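Local coordinates for uncharacterized protein (Chaetomium thermophilum, PDB 3LPZ) that is probably a Get5-binding alpha-solenoid scaffold of the Get pathway, which targets tail-anchored proteins to the endoplasmic reticulum membrane, at residues Met173-Glu176 and Trp177-Gln180; Gly143-Tyr146 and Val147-Glu151; Ala34-Glu37 and Thr38-Val41. All coordinates share one frame; numbering follows the deposited sequence.

Contact 1. Residues Met173-Glu176 and Trp177-Gln180; sequences MEYE and WYKQ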
loop_
_atom_site.group_PDB
_atom_site.type_symbol
_atom_site.label_atom_id
_atom_site.label_comp_id
_atom_site.label_asym_id
_atom_site.label_seq_id
_atom_site.Cartn_x
_atom_site.Cartn_y
_atom_site.Cartn_z
ATOM N N MET A 173 -11.995 -0.749 2.703
ATOM C CA MET A 173 -11.568 -2.147 2.592
ATOM C C MET A 173 -11.462 -2.794 3.984
ATOM O O MET A 173 -11.962 -3.893 4.197
ATOM C CB MET A 173 -10.243 -2.265 1.830
ATOM C CG MET A 173 -9.761 -3.722 1.608
ATOM S SD MET A 173 -7.956 -3.885 1.693
ATOM C CE MET A 173 -7.810 -3.897 3.481
ATOM N N GLU A 174 -10.815 -2.115 4.920
ATOM C CA GLU A 174 -10.752 -2.619 6.294
ATOM C C GLU A 174 -12.147 -2.772 6.894
ATOM O O GLU A 174 -12.390 -3.719 7.634
ATOM C CB GLU A 174 -9.865 -1.766 7.222
ATOM C CG GLU A 174 -8.353 -1.605 6.837
ATOM C CD GLU A 174 -7.540 -2.882 6.811
ATOM O OE1 GLU A 174 -7.993 -3.938 7.310
ATOM O OE2 GLU A 174 -6.418 -2.831 6.269
ATOM N N TYR A 175 -13.050 -1.837 6.610
ATOM C CA TYR A 175 -14.418 -1.976 7.090
ATOM C C TYR A 175 -15.110 -3.214 6.472
ATOM O O TYR A 175 -15.798 -3.950 7.183
ATOM C CB TYR A 175 -15.285 -0.718 6.835
ATOM C CG TYR A 175 -16.537 -0.807 7.659
ATOM C CD1 TYR A 175 -16.490 -0.531 9.020
ATOM C CD2 TYR A 175 -17.743 -1.231 7.112
ATOM C CE1 TYR A 175 -17.593 -0.637 9.821
ATOM C CE2 TYR A 175 -18.899 -1.346 7.932
ATOM C CZ TYR A 175 -18.788 -1.055 9.292
ATOM O OH TYR A 175 -19.867 -1.146 10.142
ATOM N N GLU A 176 -14.944 -3.437 5.166
ATOM C CA GLU A 176 -15.504 -4.656 4.518
ATOM C C GLU A 176 -14.943 -5.925 5.146
ATOM O O GLU A 176 -15.665 -6.919 5.367
ATOM C CB GLU A 176 -15.257 -4.678 2.999
ATOM C CG GLU A 176 -16.085 -3.660 2.219
ATOM C CD GLU A 176 -17.605 -3.824 2.426
ATOM O OE1 GLU A 176 -18.129 -4.957 2.285
ATOM O OE2 GLU A 176 -18.273 -2.818 2.741
ATOM N N TRP A 177 -13.654 -5.898 5.442
ATOM C CA TRP A 177 -13.018 -7.038 6.078
ATOM C C TRP A 177 -13.569 -7.263 7.490
ATOM O O TRP A 177 -13.872 -8.390 7.875
ATOM C CB TRP A 177 -11.515 -6.830 6.143
ATOM C CG TRP A 177 -10.679 -8.060 6.070
ATOM C CD1 TRP A 177 -11.105 -9.370 6.035
ATOM C CD2 TRP A 177 -9.252 -8.097 6.007
ATOM N NE1 TRP A 177 -10.013 -10.221 5.963
ATOM C CE2 TRP A 177 -8.866 -9.464 5.930
ATOM C CE3 TRP A 177 -8.255 -7.103 6.025
ATOM C CZ2 TRP A 177 -7.516 -9.863 5.862
ATOM C CZ3 TRP A 177 -6.920 -7.495 5.938
ATOM C CH2 TRP A 177 -6.560 -8.870 5.859
ATOM N N TYR A 178 -13.717 -6.183 8.254
ATOM C CA TYR A 178 -14.319 -6.241 9.593
ATOM C C TYR A 178 -15.720 -6.871 9.610
ATOM O O TYR A 178 -16.081 -7.597 10.548
ATOM C CB TYR A 178 -14.391 -4.825 10.168
ATOM C CG TYR A 178 -15.443 -4.643 11.252
ATOM C CD1 TYR A 178 -15.303 -5.257 12.505
ATOM C CD2 TYR A 178 -16.566 -3.847 11.032
ATOM C CE1 TYR A 178 -16.237 -5.076 13.504
ATOM C CE2 TYR A 178 -17.529 -3.657 12.045
ATOM C CZ TYR A 178 -17.347 -4.273 13.274
ATOM O OH TYR A 178 -18.290 -4.100 14.287
ATOM N N LYS A 179 -16.511 -6.587 8.583
ATOM C CA LYS A 179 -17.892 -7.109 8.531
ATOM C C LYS A 179 -17.940 -8.640 8.391
ATOM O O LYS A 179 -18.969 -9.256 8.652
ATOM C CB LYS A 179 -18.648 -6.468 7.383
ATOM C CG LYS A 179 -18.987 -5.027 7.645
ATOM C CD LYS A 179 -19.554 -4.412 6.383
ATOM C CE LYS A 179 -21.058 -4.541 6.366
ATOM N NZ LYS A 179 -21.561 -4.528 4.963
ATOM N N GLN A 180 -16.824 -9.233 7.985
ATOM C CA GLN A 180 -16.704 -10.682 7.920
ATOM C C GLN A 180 -16.256 -11.256 9.265
ATOM O O GLN A 180 -16.130 -12.467 9.406
ATOM C CB GLN A 180 -15.726 -11.099 6.810
ATOM C CG GLN A 180 -16.139 -10.615 5.409
ATOM C CD GLN A 180 -15.107 -10.911 4.335
ATOM O OE1 GLN A 180 -15.206 -10.407 3.211
ATOM N NE2 GLN A 180 -14.106 -11.694 4.672
#

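Contact 2. Residues Gly143-Tyr146 and Val147-Glu151; sequences GTLY and VEEGE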
loop_
_atom_site.group_PDB
_atom_site.type_symbol
_atom_site.label_atom_id
_atom_site.label_comp_id
_atom_site.label_asym_id
_atom_site.label_seq_id
_atom_site.Cartn_x
_atom_site.Cartn_y
_atom_site.Cartn_z
ATOM N N GLY A 143 -3.332 -0.930 -5.689
ATOM C CA GLY A 143 -4.024 -1.170 -4.434
ATOM C C GLY A 143 -5.525 -1.304 -4.630
ATOM O O GLY A 143 -6.141 -2.223 -4.060
ATOM N N THR A 144 -6.116 -0.429 -5.450
ATOM C CA THR A 144 -7.570 -0.524 -5.702
ATOM C C THR A 144 -7.959 -1.791 -6.489
ATOM O O THR A 144 -9.011 -2.395 -6.230
ATOM C CB THR A 144 -8.176 0.699 -6.398
ATOM O OG1 THR A 144 -7.708 0.750 -7.766
ATOM C CG2 THR A 144 -7.767 1.970 -5.653
ATOM N N LEU A 145 -7.110 -2.192 -7.417
ATOM C CA LEU A 145 -7.317 -3.437 -8.132
ATOM C C LEU A 145 -7.305 -4.628 -7.176
ATOM O O LEU A 145 -8.180 -5.497 -7.258
ATOM C CB LEU A 145 -6.261 -3.602 -9.245
ATOM C CG LEU A 145 -6.599 -3.317 -10.716
ATOM C CD1 LEU A 145 -7.790 -2.366 -10.982
ATOM C CD2 LEU A 145 -5.344 -2.870 -11.470
ATOM N N TYR A 146 -6.318 -4.683 -6.288
ATOM C CA TYR A 146 -6.267 -5.751 -5.276
ATOM C C TYR A 146 -7.513 -5.787 -4.376
ATOM O O TYR A 146 -8.052 -6.874 -4.114
ATOM C CB TYR A 146 -4.980 -5.723 -4.433
ATOM C CG TYR A 146 -3.703 -6.075 -5.180
ATOM C CD1 TYR A 146 -3.727 -6.753 -6.405
ATOM C CD2 TYR A 146 -2.453 -5.746 -4.643
ATOM C CE1 TYR A 146 -2.520 -7.077 -7.089
ATOM C CE2 TYR A 146 -1.260 -6.066 -5.320
ATOM C CZ TYR A 146 -1.306 -6.726 -6.527
ATOM O OH TYR A 146 -0.118 -7.022 -7.170
ATOM N N VAL A 147 -7.969 -4.617 -3.914
ATOM C CA VAL A 147 -9.270 -4.524 -3.234
ATOM C C VAL A 147 -10.441 -5.139 -4.029
ATOM O O VAL A 147 -11.175 -5.965 -3.477
ATOM C CB VAL A 147 -9.630 -3.077 -2.820
ATOM C CG1 VAL A 147 -11.109 -3.004 -2.252
ATOM C CG2 VAL A 147 -8.610 -2.545 -1.815
ATOM N N GLU A 148 -10.616 -4.745 -5.294
ATOM C CA GLU A 148 -11.684 -5.306 -6.160
ATOM C C GLU A 148 -11.634 -6.827 -6.272
ATOM O O GLU A 148 -12.664 -7.487 -6.381
ATOM C CB GLU A 148 -11.615 -4.732 -7.582
ATOM C CG GLU A 148 -11.916 -3.258 -7.678
ATOM C CD GLU A 148 -11.592 -2.675 -9.048
ATOM O OE1 GLU A 148 -11.199 -3.444 -9.977
ATOM O OE2 GLU A 148 -11.741 -1.441 -9.188
ATOM N N GLU A 149 -10.431 -7.376 -6.271
ATOM C CA GLU A 149 -10.217 -8.807 -6.425
ATOM C C GLU A 149 -10.207 -9.539 -5.080
ATOM O O GLU A 149 -9.913 -10.737 -5.040
ATOM C CB GLU A 149 -8.866 -9.035 -7.117
ATOM C CG GLU A 149 -8.844 -8.555 -8.543
ATOM C CD GLU A 149 -7.448 -8.174 -9.022
ATOM O OE1 GLU A 149 -6.444 -8.696 -8.478
ATOM O OE2 GLU A 149 -7.356 -7.360 -9.967
ATOM N N GLY A 150 -10.479 -8.825 -3.987
ATOM C CA GLY A 150 -10.468 -9.443 -2.647
ATOM C C GLY A 150 -9.096 -9.835 -2.118
ATOM O O GLY A 150 -8.987 -10.656 -1.217
ATOM N N GLU A 151 -8.038 -9.244 -2.652
ATOM C CA GLU A 151 -6.685 -9.463 -2.119
ATOM C C GLU A 151 -6.310 -8.365 -1.119
ATOM O O GLU A 151 -5.499 -7.470 -1.421
ATOM C CB GLU A 151 -5.665 -9.489 -3.261
ATOM C CG GLU A 151 -5.868 -10.664 -4.279
ATOM C CD GLU A 151 -5.578 -12.044 -3.689
ATOM O OE1 GLU A 151 -4.834 -12.147 -2.691
ATOM O OE2 GLU A 151 -6.100 -13.042 -4.226
HETATM O O HOH W 1 -9.414 0.342 -9.983
#

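Contact 3. Residues Ala34-Glu37 and Thr38-Val41; sequences AAQE and TRLV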
loop_
_atom_site.group_PDB
_atom_site.type_symbol
_atom_site.label_atom_id
_atom_site.label_comp_id
_atom_site.label_asym_id
_atom_site.label_seq_id
_atom_site.Cartn_x
_atom_site.Cartn_y
_atom_site.Cartn_z
ATOM N N ALA A 34 2.755 -12.056 -34.594
ATOM C CA ALA A 34 2.673 -10.607 -34.603
ATOM C C ALA A 34 3.366 -9.999 -33.381
ATOM O O ALA A 34 4.023 -8.953 -33.494
ATOM C CB ALA A 34 1.226 -10.153 -34.683
ATOM N N ALA A 35 3.217 -10.639 -32.215
ATOM C CA ALA A 35 3.882 -10.152 -31.002
ATOM C C ALA A 35 5.390 -10.255 -31.177
ATOM O O ALA A 35 6.126 -9.347 -30.780
ATOM C CB ALA A 35 3.416 -10.927 -29.759
ATOM N N GLN A 36 5.856 -11.348 -31.790
ATOM C CA GLN A 36 7.295 -11.512 -32.043
ATOM C C GLN A 36 7.830 -10.495 -33.034
ATOM O O GLN A 36 8.953 -9.985 -32.876
ATOM C CB GLN A 36 7.632 -12.951 -32.499
ATOM C CG GLN A 36 7.431 -13.994 -31.385
ATOM C CD GLN A 36 8.218 -13.671 -30.113
ATOM O OE1 GLN A 36 9.445 -13.516 -30.146
ATOM N NE2 GLN A 36 7.513 -13.563 -28.984
ATOM N N GLU A 37 7.034 -10.195 -34.061
ATOM C CA GLU A 37 7.440 -9.206 -35.032
ATOM C C GLU A 37 7.440 -7.828 -34.358
ATOM O O GLU A 37 8.265 -6.992 -34.665
ATOM C CB GLU A 37 6.491 -9.224 -36.224
ATOM C CG GLU A 37 6.874 -8.249 -37.347
ATOM C CD GLU A 37 5.963 -8.378 -38.525
ATOM O OE1 GLU A 37 5.584 -9.533 -38.844
ATOM O OE2 GLU A 37 5.617 -7.330 -39.129
ATOM N N THR A 38 6.505 -7.598 -33.435
ATOM C CA THR A 38 6.489 -6.326 -32.670
ATOM C C THR A 38 7.803 -6.134 -31.891
ATOM O O THR A 38 8.363 -5.035 -31.871
ATOM C CB THR A 38 5.265 -6.256 -31.722
ATOM O OG1 THR A 38 4.064 -6.442 -32.494
ATOM C CG2 THR A 38 5.177 -4.892 -30.971
ATOM N N ARG A 39 8.289 -7.196 -31.242
ATOM C CA ARG A 39 9.562 -7.130 -30.498
ATOM C C ARG A 39 10.703 -6.722 -31.408
ATOM O O ARG A 39 11.543 -5.905 -31.011
ATOM C CB ARG A 39 9.941 -8.490 -29.881
ATOM C CG ARG A 39 9.029 -8.985 -28.781
ATOM C CD ARG A 39 9.560 -10.352 -28.299
ATOM N NE ARG A 39 10.964 -10.290 -27.878
ATOM C CZ ARG A 39 11.864 -11.271 -28.033
ATOM N NH1 ARG A 39 11.536 -12.410 -28.652
ATOM N NH2 ARG A 39 13.112 -11.090 -27.592
ATOM N N LEU A 40 10.774 -7.335 -32.594
ATOM C CA LEU A 40 11.839 -7.030 -33.535
ATOM C C LEU A 40 11.764 -5.560 -33.995
ATOM O O LEU A 40 12.768 -4.862 -33.987
ATOM C CB LEU A 40 11.815 -7.990 -34.740
ATOM C CG LEU A 40 13.030 -8.045 -35.678
ATOM C CD1 LEU A 40 14.324 -8.594 -34.989
ATOM C CD2 LEU A 40 12.685 -8.915 -36.905
ATOM N N VAL A 41 10.581 -5.095 -34.374
ATOM C CA VAL A 41 10.443 -3.714 -34.831
ATOM C C VAL A 41 10.812 -2.705 -33.711
ATOM O O VAL A 41 11.577 -1.732 -33.952
ATOM C CB VAL A 41 9.018 -3.465 -35.379
ATOM C CG1 VAL A 41 8.824 -2.028 -35.719
ATOM C CG2 VAL A 41 8.780 -4.339 -36.623
#

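Contact 1. Residues Met173-Glu176 and Trp177-Gln180
The backbone N atoms of W177 and Y178 reach M173 O and E174 O, each at 2.9 Å, and K179 N goes to Y175 O at 3.1 Å and weakly to E176 O as the helix runs out. Outside this spine the aromatic groups dominate. In Y175 and Y178 CG is anti to the backbone N (chi1 -165° and 157°), which sends the two rings off the same side of the helix, side by side. CD2 of Y178 sits over one face of the Y175 ring, 3.6 Å from CE1, with the planes inclined at 55°. Y175 OH bonds to D220, Y178 OH to S183 O. The aliphatic part of K179 crosses Y175, CD lying 3.5 Å from CE2; its ammonium NZ stays 4.3 Å from E176 OE2, too far for a salt bridge. On another side of the helix, E174 OE1 approaches the edge of the W177 indole near its plane, 3.4 Å from CE3, with M173 CE also close by. E174 OE2 lies near E156 OE2, a like-charge pair. M173 and W177 pack on helix 152-159, E174 and Y178 on helix 186-199, Y175 and Y178 on helix 203-220, the helix-on-helix packing of an alpha-solenoid.

Contact 2. Residues Gly143-Tyr146 and Val147-Glu151
At the edge of the Y146 ring, close to its plane, lies E149 OE1, 3.9 Å from CD1, while E151 CB approaches the same ring obliquely. The E149 carboxylate is turned 70° from the ring, and its OE1 forms a salt bridge with R114, whose side chain also touches Y146; the arginine thus ties E149 down beside the tyrosine. E149 stretches out (chi2 153°) across L145, its OE2 4.0 Å from L145 CB. Alongside, a water bridges T144 and E148, one turn apart, donating to T144 OG1 at 2.8 Å and to E148 OE2 at 3.0 Å; T144 OG1 is in addition bonded to V141 O. V147 faces the protein instead, its CG2 tucked 3.4 Å from G143 O and its side chain packed on helices 152-159 and 166-179. Regular helical bonds end with E149 N to L145 O. Beyond them E151 N turns back to Y146 O at 2.8 Å, and G150 N to V147 O at 3.0 Å. G150 takes a positive phi of 70°, a conformation glycine accepts easily. These two bonds make a Schellman motif that closes helix 136-148, and E151 at once becomes the N-cap residue of helix 152-159.

Contact 3. Residues Ala34-Glu37 and Thr38-Val41
T38 and A34 meet at the tightly packed side of this helical turn, where one carbonyl oxygen serves two donors of one residue. A34 O accepts T38 N at 2.8 Å and T38 OG1 at 2.7 Å, the two arriving from opposite faces of the carbonyl plane. The hydroxyl gets there because chi1 of -56° sets OG1 beside the backbone N, so it folds back against the preceding turn. That satisfies a buried hydroxyl within its own helix, and the threonine can then lie among L19, I57, V61 and L77 of three surrounding helices. A34 and A35 keep this side slim, resting on I23 and on L65 and S73. V41 continues it, with CG2 held 3.3 Å from E37 O and the side chain packed on I15 and I57.

Toward the more exposed side the contact is looser and polar. Q36 and R39 run alongside each other, and R39 NH1 gives a hydrogen bond of 2.8 Å to a lone pair of Q36 OE1, in the amide plane, with an N-H...O angle of 148°. The oxygen lies at the guanidinium edge, near its plane, while the amide itself is turned 60° from it. Q36 bends at chi2 to bring its amide round, and R39 CD passes 3.7 Å from OE1. The R39 side chain also rests on L77 and L80 of helix 71-88. E37 reaches elsewhere, its extended chain forming a salt bridge with R22 of helix 11-25. This is an amphipathic helix of an alpha-solenoid: small and beta-branched residues against its neighbours, an i to i+3 polar pair toward the more exposed side.

Overall arrangement
Contacts 1 and 2 are neighbours in the fold, their centres about 13 Å apart, and they touch where M173 CG packs on V147 CG2; helix 152-159 lies against both. Contact 3 sits far off towards the N-terminal end, about 32 Å from contact 2 and 45 Å from contact 1, centre to centre, and touches neither. Each is a local contact along one continuous stretch: contact 3 wholly within a helix, contacts 1 and 2 running past the C-terminal end of one. Contacts 1 and 3 are partly buried, the first through aromatic rings, the third through small residues and a threonine; contact 2 lies at the surface, where carboxylates, a water and a glycine turn prevail.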